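Local coordinates for protein Non-reducing end alpha-L-arabinofuranosidase BoGH43B (Bacteroides ovatus, PDB 5JOZ) that hydrolyses terminal non-reducing alpha-L-arabinofuranoside residues from xyloglucan branches, turning 'S' units into 'X' units during xyloglucan degradation, at residues Asn397-Leu401 / Ala463-Val468; Ser359-Gln365 / Val479-Ala485; Gly247-Ala251 / Leu272-Trp277. All coordinates share one frame. Residue numbers count along the deposited sequence, not the author numbering.

Contact 1: Asn397-Leu401 / Ala463-Val468; sequences NHYDL and ASTRDV
Two pieces of different beta-sheets face each other here, joined through side chains: 397-401 runs as an extended strand, while 463-468 leaves its strand after S464, turns through a short 3-10 segment at R466-D467 and reaches V468. The CA atoms of N397 and V468 lie 6.4 Å apart, those of Y399 and A463 7.9 Å. Y399 (chi1 -55°, m) spans the gap. Two apolar side chains pack on its ring: A463 CB sits over one face, 3.6 Å from the ring centroid in a CH-pi contact, and V468 CG1 comes within 3.7 Å of Y399 CE2. D467 CB makes a plain contact with Y399 OH at 3.3 Å. As for hydrogen bonds, Y399 OH donates to S464 O at 2.7 Å. Within the turn, D467 N donates to S464 OG (3.1 Å), an ST motif, and V468 N to T465 O (3.2 Å). On the strand, H398 (chi1 55°, p) turns away from this interface, and H398 ND1 donates a hydrogen bond to D400 OD1 (2.8 Å); D400 also forms a salt bridge with R415. F449 of strand 446-453 packs on both Y399 and A463. Such side-chain packing between two antiparallel sheets is what holds a concanavalin A-like beta-sandwich together, here in the C-terminal domain.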
# COMPACT_ATOMS: atom_id res chain seq x y z
N ASN A 397 7.42 15.09 -5.87
CA ASN A 397 8.68 14.60 -5.31
C ASN A 397 9.05 13.25 -5.91
O ASN A 397 8.44 12.22 -5.61
CB ASN A 397 8.58 14.53 -3.79
CG ASN A 397 8.54 15.91 -3.13
OD1 ASN A 397 9.58 16.51 -2.83
ND2 ASN A 397 7.34 16.42 -2.90
N HIS A 398 10.06 13.26 -6.77
CA HIS A 398 10.45 12.08 -7.53
C HIS A 398 11.78 12.29 -8.22
O HIS A 398 12.07 13.41 -8.67
CB HIS A 398 9.39 11.76 -8.60
CG HIS A 398 9.09 12.90 -9.53
ND1 HIS A 398 9.74 13.08 -10.73
CD2 HIS A 398 8.21 13.93 -9.43
CE1 HIS A 398 9.28 14.16 -11.33
NE2 HIS A 398 8.34 14.69 -10.57
N TYR A 399 12.56 11.22 -8.34
CA TYR A 399 13.85 11.24 -9.03
C TYR A 399 13.71 10.50 -10.34
O TYR A 399 13.28 9.35 -10.35
CB TYR A 399 14.92 10.57 -8.19
CG TYR A 399 15.09 11.12 -6.79
CD1 TYR A 399 15.16 12.50 -6.56
CD2 TYR A 399 15.21 10.27 -5.69
CE1 TYR A 399 15.33 13.01 -5.29
CE2 TYR A 399 15.39 10.77 -4.40
CZ TYR A 399 15.45 12.14 -4.21
OH TYR A 399 15.64 12.64 -2.94
N ASP A 400 14.10 11.14 -11.44
CA ASP A 400 13.86 10.62 -12.79
C ASP A 400 15.15 10.22 -13.49
O ASP A 400 15.95 11.08 -13.84
CB ASP A 400 13.16 11.69 -13.63
CG ASP A 400 11.77 12.03 -13.13
OD1 ASP A 400 11.21 11.31 -12.27
OD2 ASP A 400 11.22 13.04 -13.61
N LEU A 401 15.34 8.92 -13.73
CA LEU A 401 16.49 8.44 -14.48
C LEU A 401 16.02 8.16 -15.91
O LEU A 401 15.56 7.05 -16.21
CB LEU A 401 17.11 7.22 -13.82
CG LEU A 401 18.25 6.53 -14.57
CD1 LEU A 401 19.39 7.49 -14.81
CD2 LEU A 401 18.71 5.30 -13.83
N ALA A 463 21.08 10.51 -4.81
CA ALA A 463 20.06 11.32 -4.13
C ALA A 463 19.70 10.71 -2.78
O ALA A 463 19.90 9.51 -2.56
CB ALA A 463 18.82 11.45 -5.01
N SER A 464 19.19 11.54 -1.88
CA SER A 464 18.83 11.09 -0.53
C SER A 464 17.45 10.43 -0.48
O SER A 464 16.50 10.88 -1.12
CB SER A 464 18.86 12.27 0.46
OG SER A 464 17.80 13.19 0.20
N THR A 465 17.35 9.36 0.30
CA THR A 465 16.06 8.77 0.66
C THR A 465 15.26 9.71 1.58
O THR A 465 14.03 9.73 1.55
CB THR A 465 16.24 7.42 1.35
OG1 THR A 465 17.06 7.58 2.51
CG2 THR A 465 16.87 6.40 0.42
N ARG A 466 15.99 10.49 2.37
CA ARG A 466 15.41 11.51 3.26
C ARG A 466 14.52 12.53 2.54
O ARG A 466 13.45 12.88 3.04
CB ARG A 466 16.55 12.24 3.97
CG ARG A 466 16.16 13.20 5.08
CD ARG A 466 17.36 14.06 5.45
NE ARG A 466 17.76 14.89 4.32
CZ ARG A 466 18.81 15.71 4.31
NH1 ARG A 466 19.58 15.85 5.39
NH2 ARG A 466 19.07 16.41 3.21
N ASP A 467 14.96 13.01 1.38
CA ASP A 467 14.19 14.03 0.65
C ASP A 467 12.88 13.50 0.02
O ASP A 467 12.04 14.30 -0.42
CB ASP A 467 15.04 14.72 -0.43
CG ASP A 467 16.00 15.76 0.14
OD1 ASP A 467 15.63 16.48 1.11
OD2 ASP A 467 17.11 15.88 -0.40
N VAL A 468 12.71 12.17 0.00
CA VAL A 468 11.46 11.56 -0.44
C VAL A 468 10.68 10.92 0.71
O VAL A 468 9.74 10.16 0.48
CB VAL A 468 11.67 10.57 -1.62
CG1 VAL A 468 12.05 11.35 -2.88
CG2 VAL A 468 12.71 9.50 -1.32

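Contact 2: Ser359-Gln365 / Val479-Ala485; sequences SFIGRRQ and VFIGMYA
The centre of this antiparallel strand pair in the C-terminal concanavalin A-like beta-sandwich is a glycine pair: G362 and G482 bring their CA atoms to 3.4 Å at a non-hydrogen-bonded position. The F360 ring (chi1 171°, t) lies along the strand beside them, CE2 4.0 Å from G482 CA and CZ 4.3 Å from F480 CB; a CB on either glycine would clash with F360 CZ. Y484 (chi1 180°, t) shares that face, its CD1 4.1 Å from F360 CB. I361, R363, I481 and M483 point to the other face, where M483 CE approaches I361 CB at 4.3 Å and L343 and L345 pack on I361 and M483.

Strands 359-364 and 480-485 run at 160°, axes 4.2 Å apart at closest. I361 N donates to M483 O (2.9 Å) and M483 N to I361 O (2.7 Å); R363 N donates to I481 O (2.8 Å) and I481 N to R363 O (2.9 Å). F360-Y484 and R364-F480 are non-hydrogen-bonded pairs.

Outward, R364 CG lies 3.4 Å from F480 CZ, the F480 ring stacks with Y35, and R364 NE hydrogen-bonds to M13 O, tying this edge to the catalytic domain. Q365 OE1 hydrogen-bonds to Y447 OH, and Q365 N donates to V479 O (3.0 Å). At the far end A485 N donates to S359 O (3.0 Å), and a water accepts from S359 N at 3.1 Å while donating to A485 O at 2.7 Å.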
# COMPACT_ATOMS: atom_id res chain seq x y z
N SER A 359 1.91 7.66 -18.23
CA SER A 359 2.45 6.36 -18.62
C SER A 359 3.57 5.91 -17.65
O SER A 359 4.77 6.02 -17.93
CB SER A 359 2.93 6.41 -20.08
OG SER A 359 1.93 6.96 -20.93
N PHE A 360 3.14 5.41 -16.50
CA PHE A 360 4.01 4.99 -15.42
C PHE A 360 3.53 3.61 -14.99
O PHE A 360 2.32 3.40 -14.86
CB PHE A 360 3.90 5.97 -14.24
CG PHE A 360 4.60 5.51 -12.98
CD1 PHE A 360 3.96 4.66 -12.07
CD2 PHE A 360 5.89 5.94 -12.69
CE1 PHE A 360 4.60 4.25 -10.92
CE2 PHE A 360 6.53 5.53 -11.54
CZ PHE A 360 5.89 4.68 -10.66
N ILE A 361 4.47 2.70 -14.79
CA ILE A 361 4.18 1.36 -14.26
C ILE A 361 5.29 1.04 -13.27
O ILE A 361 6.47 0.96 -13.64
CB ILE A 361 4.11 0.29 -15.37
CG1 ILE A 361 3.13 0.74 -16.47
CG2 ILE A 361 3.70 -1.07 -14.79
CD1 ILE A 361 2.80 -0.30 -17.54
N GLY A 362 4.91 0.87 -12.01
CA GLY A 362 5.91 0.70 -10.97
C GLY A 362 5.52 -0.28 -9.90
O GLY A 362 4.45 -0.89 -9.93
N ARG A 363 6.43 -0.43 -8.94
CA ARG A 363 6.17 -1.28 -7.81
C ARG A 363 6.76 -0.71 -6.54
O ARG A 363 7.73 0.05 -6.57
CB ARG A 363 6.65 -2.69 -8.09
CG ARG A 363 8.15 -2.92 -8.00
CD ARG A 363 8.44 -4.39 -7.82
NE ARG A 363 8.53 -5.10 -9.09
CZ ARG A 363 8.73 -6.40 -9.20
NH1 ARG A 363 8.86 -7.17 -8.13
NH2 ARG A 363 8.80 -6.94 -10.41
N ARG A 364 6.16 -1.13 -5.43
CA ARG A 364 6.56 -0.72 -4.09
C ARG A 364 8.03 -1.03 -3.81
O ARG A 364 8.49 -2.14 -4.09
CB ARG A 364 5.71 -1.46 -3.06
CG ARG A 364 4.23 -1.09 -3.03
CD ARG A 364 3.42 -2.23 -2.45
NE ARG A 364 1.98 -1.93 -2.40
CZ ARG A 364 1.14 -1.91 -3.44
NH1 ARG A 364 1.56 -2.16 -4.69
NH2 ARG A 364 -0.15 -1.63 -3.23
N GLN A 365 8.77 -0.06 -3.29
CA GLN A 365 10.10 -0.34 -2.76
C GLN A 365 9.96 -1.14 -1.45
O GLN A 365 9.68 -0.59 -0.39
CB GLN A 365 10.92 0.92 -2.54
CG GLN A 365 12.39 0.61 -2.32
CD GLN A 365 13.20 1.82 -1.93
OE1 GLN A 365 12.84 2.94 -2.28
NE2 GLN A 365 14.30 1.61 -1.20
N VAL A 479 7.56 5.02 -1.26
CA VAL A 479 8.20 5.07 -2.57
C VAL A 479 7.79 3.92 -3.51
O VAL A 479 7.73 2.76 -3.11
CB VAL A 479 9.74 5.09 -2.42
CG1 VAL A 479 10.44 4.87 -3.76
CG2 VAL A 479 10.19 6.42 -1.80
N PHE A 480 7.52 4.26 -4.77
CA PHE A 480 7.43 3.27 -5.83
C PHE A 480 8.57 3.51 -6.80
O PHE A 480 8.92 4.66 -7.06
CB PHE A 480 6.12 3.40 -6.60
CG PHE A 480 4.96 2.74 -5.93
CD1 PHE A 480 4.47 3.22 -4.74
CD2 PHE A 480 4.33 1.66 -6.52
CE1 PHE A 480 3.38 2.63 -4.11
CE2 PHE A 480 3.24 1.06 -5.90
CZ PHE A 480 2.76 1.55 -4.69
N ILE A 481 9.13 2.44 -7.33
CA ILE A 481 10.13 2.51 -8.38
C ILE A 481 9.45 1.94 -9.62
O ILE A 481 8.85 0.87 -9.54
CB ILE A 481 11.42 1.77 -8.00
CG1 ILE A 481 11.98 2.43 -6.72
CG2 ILE A 481 12.44 1.80 -9.13
CD1 ILE A 481 13.38 2.01 -6.32
N GLY A 482 9.51 2.68 -10.73
CA GLY A 482 8.78 2.29 -11.92
C GLY A 482 9.31 2.78 -13.26
O GLY A 482 10.07 3.73 -13.34
N MET A 483 8.85 2.09 -14.30
CA MET A 483 9.10 2.47 -15.70
C MET A 483 8.21 3.65 -16.04
O MET A 483 7.10 3.76 -15.52
CB MET A 483 8.80 1.29 -16.63
CG MET A 483 9.69 0.09 -16.36
SD MET A 483 9.14 -1.45 -17.09
CE MET A 483 7.73 -1.83 -16.06
N TYR A 484 8.71 4.53 -16.89
CA TYR A 484 8.05 5.81 -17.16
C TYR A 484 8.36 6.31 -18.57
O TYR A 484 9.48 6.15 -19.05
CB TYR A 484 8.53 6.84 -16.13
CG TYR A 484 7.93 8.22 -16.28
CD1 TYR A 484 6.58 8.43 -16.06
CD2 TYR A 484 8.73 9.33 -16.61
CE1 TYR A 484 6.02 9.70 -16.16
CE2 TYR A 484 8.19 10.60 -16.72
CZ TYR A 484 6.83 10.78 -16.49
OH TYR A 484 6.25 12.02 -16.60
N ALA A 485 7.35 6.91 -19.20
CA ALA A 485 7.49 7.63 -20.45
C ALA A 485 6.58 8.87 -20.47
O ALA A 485 5.43 8.80 -20.06
CB ALA A 485 7.15 6.72 -21.61
O HOH W 1 2.95 9.79 -20.24

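Contact 3: Gly247-Ala251 / Leu272-Trp277; sequences GSWWA and LAPVTW
L272 is the first residue of 272-277, which continues strand 269-277 in one four-stranded antiparallel blade of the family 43 five-bladed beta-propeller; strands 249-251 and 272-277 come within 4.4 Å between axes and run at 136°, a strongly twisted pair. L272 CA makes a CA-H...O contact with A251 O (3.4 Å), and L272 CG meets W250 CE3 at 3.7 Å. A273 is the hydrogen-bonded partner of A251: A251 N to A273 O is 2.8 Å, A273 N to A251 O 2.9 Å. P274, lacking an amide proton, fills a non-hydrogen-bonded position across from W250, their CA atoms 4.5 Å apart. The indole of W250 (chi1 -70°, m) lies over the proline, with P274 CB 3.8 Å from the centroid of its six-membered ring in a CH-pi contact. V275 turns to the other face, that of W249 and A251: its CG2 is 3.5 Å from A251 CB, and its N donates to W249 O at 3.0 Å. As the strands splay apart, a water takes over, accepting from W249 N and donating to V275 O, each at 2.8 Å. T276 points away from the first strand and hydrogen-bonds through its backbone to K284 on the neighbouring strand. W277 (chi1 -63°, m) returns toward W249, setting its edge against the W249 face in a T-shaped stack: five-membered ring centroids 4.4 Å apart, planes at 68°, and W277 NE1 3.3 Å from W249 CD1.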
# COMPACT_ATOMS: atom_id res chain seq x y z
N GLY A 247 -7.59 -21.70 18.94
CA GLY A 247 -8.12 -20.73 19.89
C GLY A 247 -7.27 -19.49 20.18
O GLY A 247 -7.78 -18.53 20.75
N SER A 248 -6.00 -19.49 19.78
CA SER A 248 -5.09 -18.37 20.04
C SER A 248 -5.34 -17.20 19.09
O SER A 248 -5.93 -17.34 18.01
CB SER A 248 -3.62 -18.82 19.98
OG SER A 248 -3.23 -19.18 18.65
N TRP A 249 -4.85 -16.03 19.50
CA TRP A 249 -5.14 -14.77 18.83
C TRP A 249 -3.85 -14.07 18.35
O TRP A 249 -2.83 -14.03 19.07
CB TRP A 249 -5.92 -13.85 19.78
CG TRP A 249 -7.33 -14.28 20.03
CD1 TRP A 249 -7.76 -15.25 20.91
CD2 TRP A 249 -8.51 -13.75 19.42
NE1 TRP A 249 -9.13 -15.34 20.87
CE2 TRP A 249 -9.62 -14.43 19.97
CE3 TRP A 249 -8.74 -12.77 18.45
CZ2 TRP A 249 -10.93 -14.17 19.57
CZ3 TRP A 249 -10.05 -12.51 18.06
CH2 TRP A 249 -11.13 -13.22 18.61
N TRP A 250 -3.94 -13.54 17.13
CA TRP A 250 -2.92 -12.73 16.51
C TRP A 250 -3.54 -11.42 16.03
O TRP A 250 -4.75 -11.34 15.76
CB TRP A 250 -2.27 -13.50 15.36
CG TRP A 250 -1.43 -14.62 15.89
CD1 TRP A 250 -1.86 -15.86 16.27
CD2 TRP A 250 -0.03 -14.57 16.17
NE1 TRP A 250 -0.79 -16.60 16.74
CE2 TRP A 250 0.34 -15.83 16.69
CE3 TRP A 250 0.95 -13.60 16.01
CZ2 TRP A 250 1.64 -16.13 17.07
CZ3 TRP A 250 2.25 -13.90 16.37
CH2 TRP A 250 2.58 -15.15 16.89
N ALA A 251 -2.70 -10.39 15.98
CA ALA A 251 -3.06 -9.08 15.46
C ALA A 251 -2.16 -8.75 14.29
O ALA A 251 -0.96 -9.01 14.33
CB ALA A 251 -2.91 -8.03 16.55
N LEU A 272 2.96 -8.25 12.51
CA LEU A 272 2.23 -9.36 13.13
C LEU A 272 2.65 -9.46 14.59
O LEU A 272 3.85 -9.46 14.89
CB LEU A 272 2.58 -10.67 12.41
CG LEU A 272 1.88 -11.96 12.85
CD1 LEU A 272 0.37 -11.84 12.66
CD2 LEU A 272 2.42 -13.12 12.05
N ALA A 273 1.67 -9.54 15.49
CA ALA A 273 1.98 -9.72 16.91
C ALA A 273 0.98 -10.65 17.62
O ALA A 273 -0.21 -10.60 17.31
CB ALA A 273 2.04 -8.37 17.61
N PRO A 274 1.46 -11.48 18.56
CA PRO A 274 0.57 -12.32 19.33
C PRO A 274 -0.19 -11.50 20.37
O PRO A 274 0.38 -10.59 20.97
CB PRO A 274 1.53 -13.31 20.01
CG PRO A 274 2.77 -12.51 20.22
CD PRO A 274 2.84 -11.53 19.09
N VAL A 275 -1.47 -11.82 20.53
CA VAL A 275 -2.36 -11.13 21.46
C VAL A 275 -2.72 -12.10 22.57
O VAL A 275 -3.14 -13.22 22.31
CB VAL A 275 -3.65 -10.67 20.73
CG1 VAL A 275 -4.66 -10.06 21.70
CG2 VAL A 275 -3.29 -9.69 19.63
N THR A 276 -2.57 -11.66 23.81
CA THR A 276 -2.88 -12.48 24.98
C THR A 276 -4.03 -11.87 25.76
O THR A 276 -4.04 -10.68 25.98
CB THR A 276 -1.65 -12.54 25.88
OG1 THR A 276 -0.52 -12.88 25.07
CG2 THR A 276 -1.84 -13.58 27.00
N TRP A 277 -5.00 -12.68 26.16
CA TRP A 277 -6.13 -12.23 26.97
C TRP A 277 -5.85 -12.48 28.44
O TRP A 277 -5.46 -13.59 28.80
CB TRP A 277 -7.40 -12.97 26.56
CG TRP A 277 -7.78 -12.67 25.16
CD1 TRP A 277 -7.31 -13.27 24.05
CD2 TRP A 277 -8.68 -11.65 24.72
NE1 TRP A 277 -7.88 -12.71 22.94
CE2 TRP A 277 -8.72 -11.71 23.31
CE3 TRP A 277 -9.47 -10.71 25.37
CZ2 TRP A 277 -9.52 -10.87 22.55
CZ3 TRP A 277 -10.26 -9.86 24.61
CH2 TRP A 277 -10.28 -9.94 23.21
O HOH W 2 -4.04 -15.86 22.22

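Starting from the N terminus, the chain first builds the catalytic beta-propeller, where contact 3 closes a short loop of 20 residues and joins the two middle strands of a blade. In the C-terminal beta-sandwich, 359-365 then opens contact 2, which stays open while 397-401 and 463-468 make contact 1, and closes only at 479-485; contact 1 is therefore nested inside contact 2. Contact 2 fastens two strands within one sheet, contact 1 bridges that sheet to its partner, and they touch where V468 CG2 meets V479 CG2 at 4.0 Å. Contact 3 lies across the chain's centre, about 36 Å from contact 2 and 38 Å from contact 1 between centres.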